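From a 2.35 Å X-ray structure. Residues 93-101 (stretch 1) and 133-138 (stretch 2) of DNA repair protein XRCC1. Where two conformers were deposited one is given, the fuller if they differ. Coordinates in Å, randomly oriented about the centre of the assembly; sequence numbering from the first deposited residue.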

# COMPACT_ATOMS: atom_id res chain seq x y z
N PHE A 93 -11.70 -4.39 -1.66
CA PHE A 93 -13.08 -4.20 -2.07
C PHE A 93 -13.75 -3.12 -1.25
O PHE A 93 -14.71 -2.50 -1.70
CB PHE A 93 -13.86 -5.51 -1.98
CG PHE A 93 -13.60 -6.43 -3.13
CD1 PHE A 93 -14.47 -6.46 -4.21
CD2 PHE A 93 -12.47 -7.22 -3.16
CE1 PHE A 93 -14.22 -7.28 -5.30
CE2 PHE A 93 -12.22 -8.05 -4.24
CZ PHE A 93 -13.10 -8.08 -5.31
N MET A 94 -13.23 -2.89 -0.04
CA MET A 94 -13.70 -1.78 0.79
C MET A 94 -12.54 -1.20 1.58
O MET A 94 -11.63 -1.92 1.97
CB MET A 94 -14.77 -2.25 1.78
CG MET A 94 -15.95 -2.93 1.13
SD MET A 94 -17.16 -3.46 2.36
CE MET A 94 -17.82 -1.90 2.93
N SER A 95 -12.60 0.10 1.83
CA SER A 95 -11.65 0.74 2.72
C SER A 95 -12.11 0.50 4.15
O SER A 95 -13.25 0.09 4.38
CB SER A 95 -11.62 2.25 2.47
OG SER A 95 -12.86 2.82 2.81
N PRO A 96 -11.22 0.74 5.12
CA PRO A 96 -11.62 0.69 6.53
C PRO A 96 -12.79 1.62 6.83
O PRO A 96 -13.70 1.21 7.56
CB PRO A 96 -10.35 1.13 7.26
CG PRO A 96 -9.24 0.67 6.35
CD PRO A 96 -9.76 0.90 4.96
N SER A 97 -12.77 2.84 6.29
CA SER A 97 -13.87 3.80 6.45
C SER A 97 -15.16 3.19 5.93
O SER A 97 -16.17 3.15 6.64
CB SER A 97 -13.63 5.09 5.65
OG SER A 97 -12.29 5.50 5.66
N GLU A 98 -15.12 2.75 4.68
CA GLU A 98 -16.28 2.18 4.03
C GLU A 98 -16.78 0.98 4.81
O GLU A 98 -17.98 0.82 5.00
CB GLU A 98 -15.95 1.78 2.60
CG GLU A 98 -15.85 2.94 1.66
CD GLU A 98 -15.12 2.58 0.38
OE1 GLU A 98 -14.19 1.75 0.45
OE2 GLU A 98 -15.48 3.13 -0.68
N SER A 99 -15.84 0.16 5.26
CA SER A 99 -16.16 -1.03 6.05
C SER A 99 -16.99 -0.63 7.25
O SER A 99 -18.01 -1.24 7.52
CB SER A 99 -14.89 -1.73 6.50
OG SER A 99 -14.19 -2.28 5.40
N ARG A 100 -16.55 0.43 7.94
CA ARG A 100 -17.24 0.91 9.13
C ARG A 100 -18.57 1.59 8.82
O ARG A 100 -19.52 1.48 9.59
CB ARG A 100 -16.34 1.86 9.94
CG ARG A 100 -15.26 1.14 10.76
CD ARG A 100 -14.51 2.09 11.67
NE ARG A 100 -13.93 3.19 10.92
CZ ARG A 100 -12.68 3.21 10.45
NH1 ARG A 100 -11.87 2.19 10.67
NH2 ARG A 100 -12.24 4.26 9.78
N SER A 101 -18.65 2.29 7.69
CA SER A 101 -19.86 3.04 7.35
C SER A 101 -20.87 2.23 6.54
O SER A 101 -21.98 2.69 6.30
CB SER A 101 -19.51 4.32 6.59
OG SER A 101 -19.05 4.02 5.28
N SER A 133 -11.75 -11.18 3.92
CA SER A 133 -11.28 -10.56 5.14
C SER A 133 -12.02 -9.26 5.40
O SER A 133 -12.19 -8.45 4.49
CB SER A 133 -9.78 -10.30 5.07
OG SER A 133 -9.06 -11.51 5.13
N GLN A 134 -12.46 -9.08 6.64
CA GLN A 134 -13.18 -7.88 7.01
C GLN A 134 -12.96 -7.58 8.49
O GLN A 134 -13.84 -7.79 9.31
CB GLN A 134 -14.68 -8.03 6.71
CG GLN A 134 -15.52 -6.79 7.03
CD GLN A 134 -14.83 -5.49 6.66
OE1 GLN A 134 -13.97 -5.00 7.39
NE2 GLN A 134 -15.22 -4.91 5.53
N PRO A 135 -11.76 -7.07 8.81
CA PRO A 135 -11.29 -6.79 10.17
C PRO A 135 -11.97 -5.57 10.77
O PRO A 135 -11.87 -5.37 11.97
CB PRO A 135 -9.80 -6.45 9.98
CG PRO A 135 -9.50 -6.63 8.56
CD PRO A 135 -10.78 -6.62 7.80
N TYR A 136 -12.63 -4.78 9.93
CA TYR A 136 -13.16 -3.48 10.34
C TYR A 136 -14.64 -3.54 10.66
O TYR A 136 -15.19 -2.63 11.26
CB TYR A 136 -12.89 -2.44 9.25
CG TYR A 136 -11.48 -2.52 8.73
CD1 TYR A 136 -10.40 -2.30 9.58
CD2 TYR A 136 -11.22 -2.85 7.40
CE1 TYR A 136 -9.10 -2.39 9.12
CE2 TYR A 136 -9.92 -2.95 6.94
CZ TYR A 136 -8.87 -2.72 7.80
OH TYR A 136 -7.57 -2.82 7.37
N SER A 137 -15.28 -4.64 10.26
CA SER A 137 -16.70 -4.83 10.47
C SER A 137 -16.96 -6.30 10.81
O SER A 137 -17.74 -6.97 10.15
CB SER A 137 -17.48 -4.42 9.22
OG SER A 137 -18.86 -4.26 9.49
N LYS A 138 -16.27 -6.78 11.84
CA LYS A 138 -16.33 -8.18 12.26
C LYS A 138 -17.74 -8.75 12.35
O LYS A 138 -17.97 -9.92 12.07
CB LYS A 138 -15.70 -8.34 13.64
CG LYS A 138 -14.23 -8.12 13.72
CD LYS A 138 -13.76 -8.22 15.16

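Packing of a helix against an irregular segment in the DNA repair protein XRCC1. Stretch 1 runs through a loop into a helix that begins at Pro96 and continues to the end of the stretch; stretch 2 approaches it without regular helix or strand across the contact. The two backbones come nearest at Ser99 and Tyr136, whose CA atoms lie 5.8 Å apart, and no backbone-to-backbone hydrogen bond joins them. The contact buries 291 Å² with both sides summed; its one hydrogen bond joins two side chains, and a ring face and backbone atoms complete the packing.

Ser133 opens stretch 2 out of reach of the helix. At Gln134 the CA-to-CB bond points sideways, yet with chi1 t and chi2 p, its end comes nearer and the amide reaches Ser99. There Gln134 NE2 donates to Ser99 OG at 2.8 Å, with an N-H...acceptor angle of 158°. The serine hydroxyl relays this bond: Ser99 OG in turn donates to Ser95 O at 2.7 Å, the same carbonyl that receives Ser99 N at 2.7 Å in the first turn of the helix. Accepting from the amide and donating to the carbonyl, the hydroxyl is used in both roles, which suits its buried position. Met94 SD adds a looser contact, 4.0 Å from Gln134 NE2. The other end of the amide serves its own segment: Gln134 OE1 accepts from Tyr136 N at 2.9 Å, so one side chain both bonds to the backbone of its own stretch and ties it to the helix.

Pro135 makes no contact with stretch 1, but leads into Tyr136, which gives the largest covered area of any residue here, 95 Å². Tyr136 CB packs 3.5 Å from Ser99 CB, where both CA-to-CB bonds point toward the opposing stretch. With chi1 at -45° (m), the ring lies against Pro96. Pro96 CB sits 3.9 Å from the centroid of the Tyr136 ring and only 2° off its normal, a CH-pi contact that sets a proline C-H group over the aromatic electrons. The fit continues with Pro96 CA 3.7 Å from Tyr136 CD2 and Pro96 CG 3.7 Å from Tyr136 CZ, so the proline spreads across the ring. Ser99 OG lies at the ring edge, near its plane. The phenol OH is hydrogen-bonded elsewhere in the structure. On the backbone side of the tyrosine, the aliphatic part of Arg100 leans in, Arg100 CG 3.8 Å from Tyr136 O.

Ser137 closes the contact, Ser137 CB 3.6 Å from Ser99 O in van der Waals approach; Lys138 is out of reach.

The helix that receives these groups is fastened at its start. Ser95, the N-cap, accepts from Glu98 N through Ser95 OG at 2.9 Å, while Glu98 OE1 accepts from Ser95 N at 2.7 Å and from Ser95 OG at 2.9 Å. The capping bond gives Glu98 N, a first-turn amide with no partner in a preceding helical turn, an acceptor, and the bonds to Glu98 OE1 hold Ser95 in place beside it.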